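Local coordinates for N-acetyl-beta-D glucosaminidase (Rhizomucor miehei CAU432, PDB 4ZM6), which probably hydrolyses terminal beta-N-acetylglucosamine residues as a family 3 glycoside hydrolase and also carries a GCN5-related glucosamine N-acetyltransferase region that binds acetyl-CoA, at residues K262-T267 against N293-I298; T176-F181 against T226-G231; P74-V79 against M127-A132; C19-L24 against I42-R47. One frame throughout, in Å; residues are numbered along the deposited sequence.

Interaction 1 of 4, residues K262-T267 against N293-I298; sequences KGVIIT and NDMAMI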
loop_
_atom_site.group_PDB
_atom_site.type_symbol
_atom_site.label_atom_id
_atom_site.label_comp_id
_atom_site.label_asym_id
_atom_site.label_seq_id
_atom_site.Cartn_x
_atom_site.Cartn_y
_atom_site.Cartn_z
ATOM N N LYS A 262 14.227 11.600 12.739
ATOM C CA LYS A 262 14.663 12.682 13.625
ATOM C C LYS A 262 14.996 12.226 15.046
ATOM O O LYS A 262 15.525 13.013 15.830
ATOM C CB LYS A 262 13.577 13.754 13.711
ATOM C CG LYS A 262 13.113 14.309 12.371
ATOM C CD LYS A 262 14.257 14.910 11.566
ATOM C CE LYS A 262 13.741 15.857 10.492
ATOM N NZ LYS A 262 12.654 15.252 9.672
ATOM N N GLY A 263 14.684 10.974 15.381
ATOM C CA GLY A 263 14.850 10.467 16.748
ATOM C C GLY A 263 16.248 9.984 17.097
ATOM O O GLY A 263 17.201 10.220 16.361
ATOM N N VAL A 264 16.360 9.297 18.232
ATOM C CA VAL A 264 17.650 8.792 18.718
ATOM C C VAL A 264 18.073 7.526 17.977
ATOM O O VAL A 264 17.287 6.592 17.826
ATOM C CB VAL A 264 17.601 8.490 20.235
ATOM C CG1 VAL A 264 18.843 7.731 20.688
ATOM C CG2 VAL A 264 17.450 9.782 21.022
ATOM N N ILE A 265 19.323 7.499 17.526
ATOM C CA ILE A 265 19.917 6.288 16.969
ATOM C C ILE A 265 20.946 5.755 17.961
ATOM O O ILE A 265 21.816 6.497 18.418
ATOM C CB ILE A 265 20.584 6.550 15.607
ATOM C CG1 ILE A 265 19.627 7.314 14.688
ATOM C CG2 ILE A 265 21.002 5.234 14.963
ATOM C CD1 ILE A 265 20.213 7.674 13.339
ATOM N N ILE A 266 20.838 4.468 18.279
ATOM C CA ILE A 266 21.711 3.803 19.250
ATOM C C ILE A 266 22.260 2.511 18.630
ATOM O O ILE A 266 21.661 1.972 17.698
ATOM C CB ILE A 266 20.950 3.517 20.572
ATOM C CG1 ILE A 266 21.879 2.916 21.633
ATOM C CG2 ILE A 266 19.763 2.589 20.349
ATOM C CD1 ILE A 266 21.324 2.978 23.041
ATOM N N THR A 267 23.403 2.031 19.120
ATOM C CA THR A 267 23.979 0.772 18.630
ATOM C C THR A 267 23.493 -0.412 19.458
ATOM O O THR A 267 23.002 -0.247 20.577
ATOM C CB THR A 267 25.526 0.754 18.689
ATOM O OG1 THR A 267 25.967 0.447 20.021
ATOM C CG2 THR A 267 26.123 2.092 18.228
ATOM N N ASN A 293 25.409 7.707 14.740
ATOM C CA ASN A 293 24.710 7.267 15.946
ATOM C C ASN A 293 24.701 8.382 16.986
ATOM O O ASN A 293 25.680 9.124 17.120
ATOM C CB ASN A 293 25.378 6.031 16.555
ATOM C CG ASN A 293 25.058 4.753 15.804
ATOM O OD1 ASN A 293 24.024 4.126 16.041
ATOM N ND2 ASN A 293 25.959 4.337 14.920
ATOM N N ASP A 294 23.593 8.504 17.711
ATOM C CA ASP A 294 23.514 9.428 18.832
ATOM C C ASP A 294 24.028 8.797 20.123
ATOM O O ASP A 294 24.325 9.505 21.075
ATOM C CB ASP A 294 22.071 9.886 19.045
ATOM C CG ASP A 294 21.564 10.770 17.927
ATOM O OD1 ASP A 294 22.297 11.683 17.501
ATOM O OD2 ASP A 294 20.422 10.559 17.475
ATOM N N MET A 295 24.125 7.471 20.168
ATOM C CA MET A 295 24.349 6.784 21.434
ATOM C C MET A 295 25.122 5.481 21.247
ATOM O O MET A 295 24.956 4.795 20.235
ATOM C CB MET A 295 22.993 6.506 22.094
ATOM C CG MET A 295 23.019 6.476 23.612
ATOM S SD MET A 295 21.391 6.693 24.357
ATOM C CE MET A 295 21.035 8.370 23.852
ATOM N N ALA A 296 25.963 5.149 22.229
ATOM C CA ALA A 296 26.769 3.924 22.191
ATOM C C ALA A 296 26.485 3.026 23.397
ATOM O O ALA A 296 26.446 3.486 24.539
ATOM C CB ALA A 296 28.249 4.265 22.122
ATOM N N MET A 297 26.300 1.740 23.125
ATOM C CA MET A 297 25.951 0.769 24.149
ATOM C C MET A 297 27.178 -0.069 24.493
ATOM O O MET A 297 27.861 -0.578 23.600
ATOM C CB MET A 297 24.814 -0.121 23.644
ATOM C CG MET A 297 24.380 -1.227 24.592
ATOM S SD MET A 297 22.908 -2.056 23.961
ATOM C CE MET A 297 23.028 -3.680 24.712
ATOM N N ILE A 298 27.460 -0.193 25.788
ATOM C CA ILE A 298 28.577 -1.005 26.269
ATOM C C ILE A 298 28.131 -1.803 27.499
ATOM O O ILE A 298 28.501 -1.499 28.635
ATOM C CB ILE A 298 29.824 -0.146 26.593
ATOM C CG1 ILE A 298 30.078 0.891 25.487
ATOM C CG2 ILE A 298 31.044 -1.043 26.774
ATOM C CD1 ILE A 298 31.294 1.764 25.710
#

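Interaction 2 of 4, residues T176-F181 against T226-G231; sequences TSIKHF and TSVMVG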
loop_
_atom_site.group_PDB
_atom_site.type_symbol
_atom_site.label_atom_id
_atom_site.label_comp_id
_atom_site.label_asym_id
_atom_site.label_seq_id
_atom_site.Cartn_x
_atom_site.Cartn_y
_atom_site.Cartn_z
ATOM N N THR A 176 11.343 3.165 23.693
ATOM C CA THR A 176 11.496 1.980 22.845
ATOM C C THR A 176 12.675 2.082 21.883
ATOM O O THR A 176 13.242 3.151 21.671
ATOM C CB THR A 176 10.213 1.680 22.032
ATOM O OG1 THR A 176 9.861 2.810 21.222
ATOM C CG2 THR A 176 9.059 1.334 22.959
ATOM N N SER A 177 13.033 0.935 21.319
ATOM C CA SER A 177 14.087 0.835 20.322
ATOM C C SER A 177 13.721 -0.288 19.377
ATOM O O SER A 177 13.756 -1.459 19.753
ATOM C CB SER A 177 15.437 0.536 20.968
ATOM O OG SER A 177 15.836 1.592 21.816
ATOM N N ILE A 178 13.338 0.072 18.157
ATOM C CA ILE A 178 13.077 -0.932 17.136
ATOM C C ILE A 178 14.425 -1.437 16.610
ATOM O O ILE A 178 15.338 -0.642 16.349
ATOM C CB ILE A 178 12.143 -0.424 16.009
ATOM C CG1 ILE A 178 12.628 0.889 15.400
ATOM C CG2 ILE A 178 10.736 -0.233 16.551
ATOM C CD1 ILE A 178 12.002 1.188 14.060
ATOM N N LYS A 179 14.550 -2.756 16.490
ATOM C CA LYS A 179 15.821 -3.381 16.145
ATOM C C LYS A 179 15.606 -4.632 15.308
ATOM O O LYS A 179 14.525 -5.208 15.356
ATOM C CB LYS A 179 16.576 -3.742 17.422
ATOM C CG LYS A 179 15.725 -4.381 18.505
ATOM C CD LYS A 179 16.577 -5.204 19.464
ATOM C CE LYS A 179 15.999 -5.210 20.869
ATOM N NZ LYS A 179 16.468 -6.359 21.692
ATOM N N HIS A 180 16.612 -5.083 14.552
ATOM C CA HIS A 180 17.958 -4.507 14.493
ATOM C C HIS A 180 18.176 -3.935 13.108
ATOM O O HIS A 180 18.283 -4.687 12.136
ATOM C CB HIS A 180 19.010 -5.587 14.744
ATOM C CG HIS A 180 18.819 -6.330 16.026
ATOM N ND1 HIS A 180 19.507 -6.018 17.177
ATOM C CD2 HIS A 180 18.009 -7.365 16.340
ATOM C CE1 HIS A 180 19.136 -6.837 18.144
ATOM N NE2 HIS A 180 18.225 -7.663 17.662
ATOM N N PHE A 181 18.247 -2.613 13.015
ATOM C CA PHE A 181 18.346 -1.952 11.721
ATOM C C PHE A 181 19.648 -2.366 11.041
ATOM O O PHE A 181 20.688 -2.411 11.697
ATOM C CB PHE A 181 18.296 -0.432 11.902
ATOM C CG PHE A 181 18.124 0.327 10.619
ATOM C CD1 PHE A 181 16.858 0.543 10.090
ATOM C CD2 PHE A 181 19.226 0.827 9.941
ATOM C CE1 PHE A 181 16.690 1.244 8.905
ATOM C CE2 PHE A 181 19.069 1.532 8.759
ATOM C CZ PHE A 181 17.798 1.741 8.239
ATOM N N THR A 226 10.693 5.945 19.589
ATOM C CA THR A 226 11.454 7.078 20.097
ATOM C C THR A 226 12.945 6.887 19.859
ATOM O O THR A 226 13.703 7.854 19.917
ATOM C CB THR A 226 11.196 7.302 21.598
ATOM O OG1 THR A 226 11.292 6.059 22.306
ATOM C CG2 THR A 226 9.818 7.898 21.816
ATOM N N SER A 227 13.359 5.645 19.603
ATOM C CA SER A 227 14.726 5.354 19.186
ATOM C C SER A 227 14.790 4.172 18.212
ATOM O O SER A 227 13.857 3.370 18.116
ATOM C CB SER A 227 15.618 5.079 20.402
ATOM O OG SER A 227 15.527 3.729 20.821
ATOM N N VAL A 228 15.905 4.087 17.491
ATOM C CA VAL A 228 16.167 2.993 16.561
ATOM C C VAL A 228 17.545 2.405 16.860
ATOM O O VAL A 228 18.512 3.144 17.007
ATOM C CB VAL A 228 16.136 3.485 15.099
ATOM C CG1 VAL A 228 16.531 2.368 14.138
ATOM C CG2 VAL A 228 14.756 4.028 14.748
ATOM N N MET A 229 17.632 1.081 16.943
ATOM C CA MET A 229 18.903 0.413 17.201
ATOM C C MET A 229 19.480 -0.210 15.926
ATOM O O MET A 229 18.790 -0.924 15.194
ATOM C CB MET A 229 18.737 -0.664 18.269
ATOM C CG MET A 229 20.052 -1.264 18.751
ATOM S SD MET A 229 19.805 -2.722 19.772
ATOM C CE MET A 229 19.203 -1.961 21.273
ATOM N N VAL A 230 20.758 0.052 15.686
ATOM C CA VAL A 230 21.460 -0.493 14.538
ATOM C C VAL A 230 22.288 -1.697 14.981
ATOM O O VAL A 230 23.256 -1.557 15.729
ATOM C CB VAL A 230 22.379 0.570 13.911
ATOM C CG1 VAL A 230 22.991 0.050 12.622
ATOM C CG2 VAL A 230 21.601 1.855 13.661
ATOM N N GLY A 231 21.908 -2.882 14.518
ATOM C CA GLY A 231 22.662 -4.092 14.816
ATOM C C GLY A 231 23.997 -4.132 14.096
ATOM O O GLY A 231 24.379 -3.176 13.408
#

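Interaction 3 of 4, residues P74-V79 against M127-A132; sequences PLFIAV and MNWNLA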
loop_
_atom_site.group_PDB
_atom_site.type_symbol
_atom_site.label_atom_id
_atom_site.label_comp_id
_atom_site.label_asym_id
_atom_site.label_seq_id
_atom_site.Cartn_x
_atom_site.Cartn_y
_atom_site.Cartn_z
ATOM N N PRO A 74 17.370 12.976 34.875
ATOM C CA PRO A 74 17.547 11.641 35.450
ATOM C C PRO A 74 18.117 10.634 34.464
ATOM O O PRO A 74 18.047 10.834 33.255
ATOM C CB PRO A 74 16.126 11.226 35.870
ATOM C CG PRO A 74 15.280 12.447 35.759
ATOM C CD PRO A 74 15.947 13.350 34.772
ATOM N N LEU A 75 18.693 9.566 34.999
ATOM C CA LEU A 75 19.217 8.474 34.190
ATOM C C LEU A 75 18.109 7.740 33.451
ATOM O O LEU A 75 16.966 7.697 33.909
ATOM C CB LEU A 75 19.950 7.453 35.072
ATOM C CG LEU A 75 21.173 7.903 35.875
ATOM C CD1 LEU A 75 21.737 6.720 36.648
ATOM C CD2 LEU A 75 22.234 8.511 34.972
ATOM N N PHE A 76 18.466 7.174 32.302
ATOM C CA PHE A 76 17.671 6.136 31.671
ATOM C C PHE A 76 18.167 4.816 32.241
ATOM O O PHE A 76 19.367 4.634 32.427
ATOM C CB PHE A 76 17.848 6.138 30.146
ATOM C CG PHE A 76 16.762 6.866 29.395
ATOM C CD1 PHE A 76 15.434 6.479 29.522
ATOM C CD2 PHE A 76 17.072 7.903 28.523
ATOM C CE1 PHE A 76 14.432 7.136 28.822
ATOM C CE2 PHE A 76 16.075 8.561 27.817
ATOM C CZ PHE A 76 14.754 8.178 27.967
ATOM N N ILE A 77 17.243 3.904 32.520
ATOM C CA ILE A 77 17.578 2.560 32.978
ATOM C C ILE A 77 16.908 1.558 32.036
ATOM O O ILE A 77 15.723 1.241 32.175
ATOM C CB ILE A 77 17.126 2.339 34.434
ATOM C CG1 ILE A 77 17.815 3.356 35.350
ATOM C CG2 ILE A 77 17.431 0.916 34.893
ATOM C CD1 ILE A 77 17.433 3.228 36.812
ATOM N N ALA A 78 17.684 1.064 31.076
ATOM C CA ALA A 78 17.161 0.237 29.997
ATOM C C ALA A 78 17.252 -1.255 30.301
ATOM O O ALA A 78 17.885 -1.662 31.273
ATOM C CB ALA A 78 17.898 0.555 28.706
ATOM N N VAL A 79 16.611 -2.058 29.453
ATOM C CA VAL A 79 16.597 -3.509 29.601
ATOM C C VAL A 79 16.099 -4.189 28.314
ATOM O O VAL A 79 15.270 -3.632 27.592
ATOM C CB VAL A 79 15.714 -3.930 30.799
ATOM C CG1 VAL A 79 14.237 -3.726 30.494
ATOM C CG2 VAL A 79 15.978 -5.374 31.186
ATOM N N MET A 127 12.516 0.685 35.623
ATOM C CA MET A 127 12.867 0.606 34.197
ATOM C C MET A 127 12.017 1.566 33.397
ATOM O O MET A 127 10.793 1.569 33.518
ATOM C CB MET A 127 12.675 -0.797 33.616
ATOM C CG MET A 127 13.940 -1.622 33.590
ATOM S SD MET A 127 14.353 -2.158 35.251
ATOM C CE MET A 127 13.206 -3.519 35.458
ATOM N N ASN A 128 12.675 2.355 32.558
ATOM C CA ASN A 128 12.009 3.378 31.769
ATOM C C ASN A 128 12.512 3.407 30.323
ATOM O O ASN A 128 12.500 4.451 29.670
ATOM C CB ASN A 128 12.190 4.739 32.451
ATOM C CG ASN A 128 13.636 5.029 32.818
ATOM O OD1 ASN A 128 14.551 4.285 32.454
ATOM N ND2 ASN A 128 13.849 6.113 33.545
ATOM N N TRP A 129 12.948 2.249 29.832
ATOM C CA TRP A 129 13.401 2.099 28.451
ATOM C C TRP A 129 13.536 0.615 28.135
ATOM O O TRP A 129 14.496 -0.027 28.547
ATOM C CB TRP A 129 14.748 2.797 28.221
ATOM C CG TRP A 129 15.163 2.894 26.765
ATOM C CD1 TRP A 129 14.701 2.144 25.717
ATOM C CD2 TRP A 129 16.142 3.780 26.213
ATOM N NE1 TRP A 129 15.321 2.521 24.555
ATOM C CE2 TRP A 129 16.211 3.521 24.831
ATOM C CE3 TRP A 129 16.964 4.772 26.754
ATOM C CZ2 TRP A 129 17.068 4.215 23.982
ATOM C CZ3 TRP A 129 17.819 5.463 25.911
ATOM C CH2 TRP A 129 17.865 5.179 24.540
ATOM N N ASN A 130 12.575 0.075 27.398
ATOM C CA ASN A 130 12.670 -1.295 26.939
ATOM C C ASN A 130 13.306 -1.320 25.549
ATOM O O ASN A 130 12.823 -0.663 24.623
ATOM C CB ASN A 130 11.291 -1.947 26.918
ATOM C CG ASN A 130 11.357 -3.452 26.727
ATOM O OD1 ASN A 130 12.438 -4.030 26.565
ATOM N ND2 ASN A 130 10.192 -4.099 26.742
ATOM N N LEU A 131 14.399 -2.068 25.414
ATOM C CA LEU A 131 15.076 -2.224 24.127
ATOM C C LEU A 131 14.278 -3.230 23.306
ATOM O O LEU A 131 14.601 -4.414 23.242
ATOM C CB LEU A 131 16.521 -2.686 24.321
ATOM C CG LEU A 131 17.387 -1.789 25.209
ATOM C CD1 LEU A 131 18.719 -2.466 25.500
ATOM C CD2 LEU A 131 17.599 -0.426 24.567
ATOM N N ALA A 132 13.211 -2.729 22.699
ATOM C CA ALA A 132 12.248 -3.554 21.991
ATOM C C ALA A 132 11.308 -2.616 21.235
ATOM O O ALA A 132 11.268 -1.417 21.525
ATOM C CB ALA A 132 11.474 -4.416 22.982
#

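Interaction 4 of 4, residues C19-L24 against I42-R47; sequences CGFDGL and IILFSR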
loop_
_atom_site.group_PDB
_atom_site.type_symbol
_atom_site.label_atom_id
_atom_site.label_comp_id
_atom_site.label_asym_id
_atom_site.label_seq_id
_atom_site.Cartn_x
_atom_site.Cartn_y
_atom_site.Cartn_z
ATOM N N CYS A 19 25.625 1.851 29.692
ATOM C CA CYS A 19 26.601 0.900 30.219
ATOM C C CYS A 19 26.006 0.042 31.330
ATOM O O CYS A 19 25.194 0.520 32.126
ATOM C CB CYS A 19 27.825 1.655 30.744
ATOM S SG CYS A 19 28.372 3.030 29.696
ATOM N N GLY A 20 26.425 -1.222 31.378
ATOM C CA GLY A 20 25.923 -2.178 32.365
ATOM C C GLY A 20 26.877 -2.416 33.521
ATOM O O GLY A 20 27.786 -1.617 33.770
ATOM N N PHE A 21 26.652 -3.520 34.231
ATOM C CA PHE A 21 27.481 -3.927 35.370
ATOM C C PHE A 21 27.070 -5.323 35.843
ATOM O O PHE A 21 26.167 -5.939 35.269
ATOM C CB PHE A 21 27.370 -2.919 36.527
ATOM C CG PHE A 21 25.977 -2.767 37.074
ATOM C CD1 PHE A 21 25.479 -3.664 38.011
ATOM C CD2 PHE A 21 25.164 -1.723 36.659
ATOM C CE1 PHE A 21 24.198 -3.528 38.519
ATOM C CE2 PHE A 21 23.881 -1.579 37.165
ATOM C CZ PHE A 21 23.398 -2.484 38.096
ATOM N N ASP A 22 27.738 -5.812 36.887
ATOM C CA ASP A 22 27.414 -7.103 37.494
ATOM C C ASP A 22 26.938 -6.914 38.936
ATOM O O ASP A 22 27.295 -5.933 39.594
ATOM C CB ASP A 22 28.640 -8.021 37.456
ATOM C CG ASP A 22 28.268 -9.491 37.369
ATOM O OD1 ASP A 22 27.357 -9.924 38.106
ATOM O OD2 ASP A 22 28.890 -10.217 36.562
ATOM N N GLY A 23 26.124 -7.851 39.416
ATOM C CA GLY A 23 25.636 -7.835 40.800
ATOM C C GLY A 23 24.220 -7.307 40.930
ATOM O O GLY A 23 23.556 -7.062 39.928
ATOM N N LEU A 24 23.775 -7.119 42.173
ATOM C CA LEU A 24 22.390 -6.730 42.480
ATOM C C LEU A 24 22.338 -5.389 43.219
ATOM O O LEU A 24 21.327 -5.049 43.836
ATOM C CB LEU A 24 21.702 -7.825 43.314
ATOM C CG LEU A 24 22.166 -9.268 43.050
ATOM C CD1 LEU A 24 23.241 -9.695 44.042
ATOM C CD2 LEU A 24 21.013 -10.254 43.098
ATOM N N ILE A 42 21.718 3.632 31.776
ATOM C CA ILE A 42 22.174 2.349 32.306
ATOM C C ILE A 42 21.431 1.239 31.578
ATOM O O ILE A 42 20.320 1.453 31.093
ATOM C CB ILE A 42 21.875 2.227 33.819
ATOM C CG1 ILE A 42 22.481 3.404 34.598
ATOM C CG2 ILE A 42 22.373 0.897 34.380
ATOM C CD1 ILE A 42 23.993 3.495 34.532
ATOM N N ILE A 43 22.047 0.060 31.502
ATOM C CA ILE A 43 21.381 -1.144 30.989
ATOM C C ILE A 43 21.525 -2.282 32.000
ATOM O O ILE A 43 22.568 -2.429 32.634
ATOM C CB ILE A 43 21.916 -1.568 29.594
ATOM C CG1 ILE A 43 21.296 -2.907 29.161
ATOM C CG2 ILE A 43 23.437 -1.647 29.583
ATOM C CD1 ILE A 43 21.478 -3.239 27.694
ATOM N N LEU A 44 20.467 -3.076 32.141
ATOM C CA LEU A 44 20.417 -4.152 33.126
ATOM C C LEU A 44 20.139 -5.509 32.476
ATOM O O LEU A 44 19.541 -5.589 31.398
ATOM C CB LEU A 44 19.331 -3.858 34.161
ATOM C CG LEU A 44 19.372 -2.495 34.861
ATOM C CD1 LEU A 44 18.204 -2.377 35.827
ATOM C CD2 LEU A 44 20.689 -2.292 35.590
ATOM N N PHE A 45 20.582 -6.572 33.144
ATOM C CA PHE A 45 20.358 -7.945 32.688
ATOM C C PHE A 45 19.877 -8.787 33.868
ATOM O O PHE A 45 19.776 -8.278 34.982
ATOM C CB PHE A 45 21.654 -8.526 32.125
ATOM C CG PHE A 45 22.161 -7.817 30.901
ATOM C CD1 PHE A 45 22.868 -6.622 31.013
ATOM C CD2 PHE A 45 21.946 -8.351 29.635
ATOM C CE1 PHE A 45 23.336 -5.969 29.885
ATOM C CE2 PHE A 45 22.416 -7.704 28.504
ATOM C CZ PHE A 45 23.110 -6.513 28.629
ATOM N N SER A 46 19.593 -10.069 33.636
ATOM C CA SER A 46 19.161 -10.975 34.717
ATOM C C SER A 46 20.152 -11.027 35.891
ATOM O O SER A 46 19.744 -11.235 37.035
ATOM C CB SER A 46 18.915 -12.384 34.184
ATOM O OG SER A 46 18.147 -12.346 32.997
ATOM N N ARG A 47 21.441 -10.846 35.598
ATOM C CA ARG A 47 22.472 -10.692 36.627
ATOM C C ARG A 47 22.054 -9.660 37.675
ATOM O O ARG A 47 22.208 -9.886 38.877
ATOM C CB ARG A 47 23.789 -10.234 35.988
ATOM C CG ARG A 47 24.002 -10.731 34.568
ATOM C CD ARG A 47 24.551 -9.626 33.683
ATOM N NE ARG A 47 25.999 -9.498 33.756
ATOM C CZ ARG A 47 26.664 -8.409 33.389
ATOM N NH1 ARG A 47 26.007 -7.351 32.933
ATOM N NH2 ARG A 47 27.985 -8.376 33.485
#

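Interaction 1 of 4, residues K262-T267 against N293-I298
V264 reaches M295 through CG1, which lies 3.9 Å from M295 CE. The pair opens the seam between the last two strands of a TIM-barrel-type domain, where helices 273-276 and 281-291 fill a beta-alpha-beta crossover and the two segments run 51° apart. I265 carries the polar grip. Its N donates to D294 OD2 at 3.3 Å, meeting the oxygen on its anti side and somewhat out of the carboxylate plane. Its O in turn receives D294 N at 2.8 Å, so one aspartate answers both polar atoms of the isoleucine backbone. CG of D294 is anti to its own carbonyl carbon (chi1 -69°), which brings OD2 to the backbone N of I265. R256 and R332 form salt bridges to that carboxylate and S329 a hydrogen bond, a setting that would probably keep it ionised. On the flank of I265, CG2 packs 3.4 Å from N293 OD1, while the amide nitrogen of N293 is bound to A288 O. I266 continues with apolar contact: CG1 sits 3.8 Å from M295 CB, and CD1 touches both CG and SD of the same methionine. At T267 the backbone N makes a weak bond to M295 O. The hydroxyl OG1 of T267 takes over one step further, weakly accepting M297 N at 3.4 Å with an N-H...O angle of 162°.

Interaction 2 of 4, residues T176-F181 against T226-G231
M229 and I178 make the central link of this pair, with M229 N donating to I178 O at 2.9 Å along a nearly straight line, 171° at the hydrogen. F181 N donates to M229 O at 2.8 Å, lying in the plane of that carbonyl. Weak bonds from I178 N to S227 O and from G231 N to F181 O extend this ladder of parallel strands. The pairing passes from I178 with V228 to F181 with V230, three residues against two, so the strand 178-181 carries a beta bulge, and the peptide bond before H180 is cis. At the opening end, T176 N points almost straight at T226 OG1, 3.2 Å away. S227 OG bonds T176 O, but the position of this hydroxyl is doubtful, because S177 OG is modelled too close to it.

The side chains add a second layer. V228 splits its branches, CG2 resting 3.8 Å from I178 CG1 and CG1 lying 4.0 Å from F181 CB. M229 and K179 run side by side, CB against CB at 3.9 Å; M229 CG is anti to its backbone N (chi1 -171°) and the chain extended as far as SD, which brings SD alongside K179 CB and CD.

Further out, F213 meets the F181 ring edge-to-face, and E82 and D80 form salt bridges with K179 NZ. K179, H180 and F181 begin the KHFPGH signature of family 3 N-acetylglucosaminidases. Interstrand bonds, some weak, pair buried amides and carbonyls on either side of the bulge, while H180 N is taken by D136 and the lysine amine by the acidic pair.

Interaction 3 of 4, residues P74-V79 against M127-A132
W129 sends the edge of its indole against the face of F76 in an edge-to-face pair, the ring centroids 4.7 Å apart and the planes at 67°. Its CB starts beside A78, 3.9 Å from A78 CB, and CG remains near that same methyl. CG is anti to the backbone N (chi1 -170°), and the small chi2 of -20° turns the six-membered ring to F76. CE3 is the atom that presses in, 3.4 Å from F76 CG and over the ring towards its rim. CZ3 follows at 3.7 Å from F76 CD2, while CH2 at the tip touches M295 SD. On the five-membered side, NE1 is hydrogen-bonded to S177 OG.

The backbones beneath belong to strands 76-79 and 129-130, the third and fourth of the TIM-barrel-type domain, which pair in parallel with helices 99-105 and 108-125 in the connection between them. N128, just before the second strand, substitutes a side chain for a main-chain partner: its OD1 accepts I77 N at 2.7 Å, in the amide plane and on a lone pair. N128 N returns a bond to I77 O, so I77 is held on both of its backbone polar atoms. Beyond the tryptophan, V79 N bonds W129 O weakly. V79 O receives L131 N at 2.8 Å, nearly straight, and V79 CG1 packs crosswise on M127 CG, 3.8 Å away.

Interaction 4 of 4, residues C19-L24 against I42-R47
F21 and L44 form the tight part of this contact, running alongside in the same direction, with F21 CE2 3.6 Å from L44 CD2. F21 CG lies between its backbone N and carbonyl carbon (chi1 61°), which swings the ring back to L44 although its CB points away. CG2 of I42 comes at the edge of the phenyl ring, near its plane and 4.0 Å from the same CE2. Backbone pairing joins in at C19, whose O receives I43 N at 3.2 Å. That donor stands above the carbonyl plane, 62° out of it. I43 CG2 closes this end over the peptide between C19 and G20.

These segments leave the first two strands of the TIM-barrel-type domain, 17-19 and 41-44, parallel neighbours with helix 28-37 between them. Past the strand ends the contact loosens. D22 is exposed and R47 partly so; D22 OD2 and R47 NH2 make only a long salt bridge of 3.7 Å, with carboxylate and guanidinium planes 58° apart. R47 was modelled in two conformers, so its details are doubtful. A firmer tie comes from N48, whose ND2 bonds the carbonyl oxygens of F21 and G23 and whose OD1 accepts F45 N.

Along the chain the four contacts follow in series: interaction 4, then 3, 2 and 1. All lie in the glycoside hydrolase family 3 N-terminal domain, on seams around one barrel. The centres of interactions 1 and 2 are about 8 Å apart, because strands 227-230 and 264-267 are neighbours. Interactions 3 and 4, with centres about 12 Å apart, are joined likewise by strands 41-44 and 76-79. Interactions 2 and 3, centres about 13 Å apart, touch where S177 meets W129 and A132, joining the fourth and fifth strands. Strand 296-298 of interaction 1 lies next to strand 17-19, which leads into interaction 4, so last strand meets first and the ring closes. None lies at the acetyl-CoA pocket.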